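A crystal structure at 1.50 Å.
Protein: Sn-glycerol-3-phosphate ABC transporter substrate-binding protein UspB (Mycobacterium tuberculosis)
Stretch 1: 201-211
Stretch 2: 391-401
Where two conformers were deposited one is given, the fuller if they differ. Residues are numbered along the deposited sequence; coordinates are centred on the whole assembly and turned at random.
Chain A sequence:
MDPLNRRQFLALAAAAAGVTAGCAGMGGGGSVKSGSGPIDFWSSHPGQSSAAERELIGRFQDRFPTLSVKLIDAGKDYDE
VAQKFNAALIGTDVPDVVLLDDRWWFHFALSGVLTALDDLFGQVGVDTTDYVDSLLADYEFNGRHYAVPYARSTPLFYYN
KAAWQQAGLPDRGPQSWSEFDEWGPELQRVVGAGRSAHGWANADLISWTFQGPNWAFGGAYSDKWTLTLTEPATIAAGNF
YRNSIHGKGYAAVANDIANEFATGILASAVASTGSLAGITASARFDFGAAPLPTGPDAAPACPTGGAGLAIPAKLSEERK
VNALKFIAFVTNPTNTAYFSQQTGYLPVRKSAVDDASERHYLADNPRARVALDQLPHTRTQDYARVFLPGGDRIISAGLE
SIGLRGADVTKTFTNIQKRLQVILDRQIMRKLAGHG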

# COMPACT_ATOMS: atom_id res chain seq x y z
N ALA A 201 6.81 -5.11 -11.94
CA ALA A 201 5.42 -4.83 -12.24
C ALA A 201 5.29 -3.89 -13.44
O ALA A 201 6.21 -3.10 -13.73
CB ALA A 201 4.74 -4.20 -11.04
N ASN A 202 4.15 -3.94 -14.12
CA ASN A 202 3.85 -3.01 -15.20
C ASN A 202 3.28 -1.70 -14.67
O ASN A 202 3.35 -1.43 -13.46
CB ASN A 202 2.95 -3.65 -16.27
CG ASN A 202 1.54 -3.92 -15.77
OD1 ASN A 202 1.12 -3.47 -14.70
ND2 ASN A 202 0.77 -4.63 -16.59
N ALA A 203 2.69 -0.89 -15.54
CA ALA A 203 2.25 0.44 -15.14
C ALA A 203 1.12 0.45 -14.11
O ALA A 203 0.78 1.50 -13.57
CB ALA A 203 1.85 1.26 -16.36
N ASP A 204 0.52 -0.70 -13.83
CA ASP A 204 -0.50 -0.73 -12.79
C ASP A 204 0.06 -0.70 -11.37
O ASP A 204 -0.69 -0.41 -10.43
CB ASP A 204 -1.44 -1.91 -12.98
CG ASP A 204 -2.57 -1.60 -13.94
OD1 ASP A 204 -2.96 -0.41 -14.06
OD2 ASP A 204 -3.08 -2.55 -14.58
N LEU A 205 1.34 -1.01 -11.20
CA LEU A 205 1.91 -1.09 -9.85
C LEU A 205 3.36 -0.62 -9.71
O LEU A 205 3.86 -0.50 -8.60
CB LEU A 205 1.80 -2.52 -9.32
CG LEU A 205 1.69 -2.67 -7.81
CD1 LEU A 205 0.44 -1.98 -7.30
CD2 LEU A 205 1.68 -4.14 -7.42
N ILE A 206 4.04 -0.36 -10.82
CA ILE A 206 5.48 -0.13 -10.75
C ILE A 206 5.88 1.14 -9.97
O ILE A 206 6.89 1.13 -9.28
CB ILE A 206 6.14 -0.17 -12.16
CG1 ILE A 206 7.67 -0.18 -12.07
CG2 ILE A 206 5.67 1.00 -13.01
CD1 ILE A 206 8.23 -1.38 -11.32
N SER A 207 5.09 2.22 -10.02
CA SER A 207 5.49 3.36 -9.19
C SER A 207 5.45 3.03 -7.70
O SER A 207 6.19 3.60 -6.91
CB SER A 207 4.69 4.64 -9.48
OG SER A 207 3.35 4.52 -9.03
N TRP A 208 4.59 2.09 -7.32
CA TRP A 208 4.54 1.63 -5.94
C TRP A 208 5.73 0.75 -5.58
O TRP A 208 6.41 1.00 -4.59
CB TRP A 208 3.23 0.88 -5.68
CG TRP A 208 2.95 0.57 -4.24
CD1 TRP A 208 2.85 1.46 -3.20
CD2 TRP A 208 2.66 -0.72 -3.69
NE1 TRP A 208 2.53 0.79 -2.04
CE2 TRP A 208 2.41 -0.55 -2.32
CE3 TRP A 208 2.59 -2.02 -4.23
CZ2 TRP A 208 2.08 -1.61 -1.47
CZ3 TRP A 208 2.28 -3.07 -3.40
CH2 TRP A 208 2.02 -2.87 -2.03
N THR A 209 5.98 -0.27 -6.40
CA THR A 209 7.04 -1.23 -6.07
C THR A 209 8.45 -0.68 -6.30
O THR A 209 9.38 -1.09 -5.61
CB THR A 209 6.90 -2.57 -6.82
OG1 THR A 209 7.00 -2.34 -8.23
CG2 THR A 209 5.57 -3.25 -6.49
N PHE A 210 8.62 0.24 -7.24
CA PHE A 210 9.94 0.84 -7.49
C PHE A 210 10.33 1.82 -6.39
O PHE A 210 11.50 2.16 -6.23
CB PHE A 210 9.96 1.54 -8.86
CG PHE A 210 11.26 2.26 -9.16
CD1 PHE A 210 12.39 1.55 -9.54
CD2 PHE A 210 11.33 3.65 -9.09
CE1 PHE A 210 13.57 2.22 -9.83
CE2 PHE A 210 12.51 4.32 -9.37
CZ PHE A 210 13.64 3.60 -9.74
N GLN A 211 9.35 2.27 -5.62
CA GLN A 211 9.60 3.24 -4.57
C GLN A 211 10.67 2.74 -3.60
O GLN A 211 11.53 3.50 -3.15
CB GLN A 211 8.31 3.50 -3.81
CG GLN A 211 7.95 4.94 -3.75
CD GLN A 211 6.64 5.23 -3.06
OE1 GLN A 211 6.43 6.35 -2.59
NE2 GLN A 211 5.72 4.25 -3.02
N GLY A 391 -0.03 11.26 -9.92
CA GLY A 391 1.41 11.04 -9.85
C GLY A 391 1.80 9.57 -9.95
O GLY A 391 2.79 9.21 -10.61
N ASP A 392 1.02 8.72 -9.30
CA ASP A 392 1.25 7.28 -9.41
C ASP A 392 1.18 6.80 -10.85
O ASP A 392 2.02 6.02 -11.28
CB ASP A 392 0.25 6.51 -8.55
CG ASP A 392 -1.19 6.73 -8.96
OD1 ASP A 392 -1.58 7.90 -9.19
OD2 ASP A 392 -1.94 5.73 -9.07
N ARG A 393 0.19 7.29 -11.60
CA ARG A 393 -0.04 6.82 -12.96
C ARG A 393 1.00 7.38 -13.93
O ARG A 393 1.46 6.68 -14.84
CB ARG A 393 -1.45 7.19 -13.41
CG ARG A 393 -2.58 6.67 -12.49
CD ARG A 393 -2.61 5.15 -12.38
NE ARG A 393 -2.61 4.50 -13.69
CZ ARG A 393 -2.73 3.19 -13.87
NH1 ARG A 393 -2.89 2.38 -12.83
NH2 ARG A 393 -2.70 2.68 -15.10
N ILE A 394 1.35 8.65 -13.75
CA ILE A 394 2.31 9.31 -14.62
C ILE A 394 3.73 8.75 -14.39
O ILE A 394 4.45 8.45 -15.34
CB ILE A 394 2.28 10.84 -14.41
CG1 ILE A 394 0.91 11.39 -14.83
CG2 ILE A 394 3.41 11.53 -15.15
CD1 ILE A 394 0.67 12.83 -14.42
N ILE A 395 4.12 8.59 -13.13
CA ILE A 395 5.41 7.96 -12.84
C ILE A 395 5.45 6.51 -13.34
O ILE A 395 6.44 6.08 -13.94
CB ILE A 395 5.74 8.04 -11.34
CG1 ILE A 395 5.95 9.51 -10.93
CG2 ILE A 395 6.99 7.22 -11.01
CD1 ILE A 395 5.99 9.76 -9.42
N SER A 396 4.37 5.76 -13.12
CA SER A 396 4.31 4.39 -13.62
C SER A 396 4.44 4.32 -15.13
O SER A 396 5.12 3.42 -15.64
CB SER A 396 3.02 3.69 -13.20
OG SER A 396 3.06 3.33 -11.84
N ALA A 397 3.79 5.23 -15.84
CA ALA A 397 3.88 5.21 -17.30
C ALA A 397 5.32 5.44 -17.75
O ALA A 397 5.78 4.82 -18.70
CB ALA A 397 2.94 6.25 -17.91
N GLY A 398 6.03 6.33 -17.05
CA GLY A 398 7.42 6.59 -17.38
C GLY A 398 8.31 5.39 -17.12
O GLY A 398 9.14 5.03 -17.95
N LEU A 399 8.13 4.76 -15.97
CA LEU A 399 8.88 3.55 -15.65
C LEU A 399 8.57 2.43 -16.64
O LEU A 399 9.46 1.67 -17.04
CB LEU A 399 8.60 3.11 -14.22
CG LEU A 399 9.20 4.04 -13.16
CD1 LEU A 399 8.56 3.78 -11.79
CD2 LEU A 399 10.72 3.86 -13.09
N GLU A 400 7.31 2.33 -17.07
CA GLU A 400 6.95 1.30 -18.03
C GLU A 400 7.59 1.57 -19.39
O GLU A 400 7.98 0.64 -20.09
CB GLU A 400 5.44 1.13 -18.14
CG GLU A 400 5.04 -0.17 -18.83
CD GLU A 400 3.55 -0.28 -19.06
OE1 GLU A 400 3.01 0.48 -19.89
OE2 GLU A 400 2.90 -1.14 -18.41
N SER A 401 7.70 2.84 -19.76
CA SER A 401 8.35 3.23 -21.02
C SER A 401 9.84 2.89 -20.99
O SER A 401 10.39 2.39 -21.98
CB SER A 401 8.15 4.72 -21.27
OG SER A 401 8.76 5.13 -22.48
O HOH W 1 0.27 3.01 -11.34

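The first turn of a helix leaves backbone NH groups without the carbonyl partners that later turns enjoy, and a neighbouring segment can supply the missing acceptors. In UspB, a substrate-binding protein, residues 201-211 meet the helix of residues 391-401 in this way, nearly two hundred residues distant in sequence. Ser 207 lies just inside the helix that follows Leu 205, its N-cap residue, and its N donates to Ser 396 OG at 2.9 Å. That hydroxyl gives its own proton within its helix, to Asp 392 O, 2.9 Å from Ser 396 OG, and accepts from the backbone of the other segment through a lone pair, so it serves as donor and acceptor at once. The fit is close here, with Ser 207 CA and Ser 396 CA 4.7 Å apart. Ser 207 OG also comes within 3.0 Å of Asp 392 O, although its proton has another acceptor within reach.

The preceding loop is satisfied partly from within and partly from across the contact. Asn 202 OD1 accepts from Asp 204 N at 3.0 Å, while Asn 202 O receives Leu 205 N and Ile 206 N. Ala 203 N instead crosses to Glu 400 OE2, 2.9 Å away, and Ala 203 O accepts from water 1 at 2.7 Å; the same water donates weakly to Asp 392 O at 3.5 Å. At the exposed margin, Arg 393 starts away from the loop, but its guanidinium returns to form a salt bridge, with NH1 3.0 Å and NH2 3.3 Å from Asp 204 OD1. The carboxylate oxygen sits near the guanidinium plane, where the N-H bonds point.

Apolar packing flanks this polar network. Ile 206 CG2 rests 3.8 Å from Leu 399 CB, and Leu 399 CD2 lies over one face of the Phe 210 ring, 4.1 Å from its centroid, in a CH-pi contact.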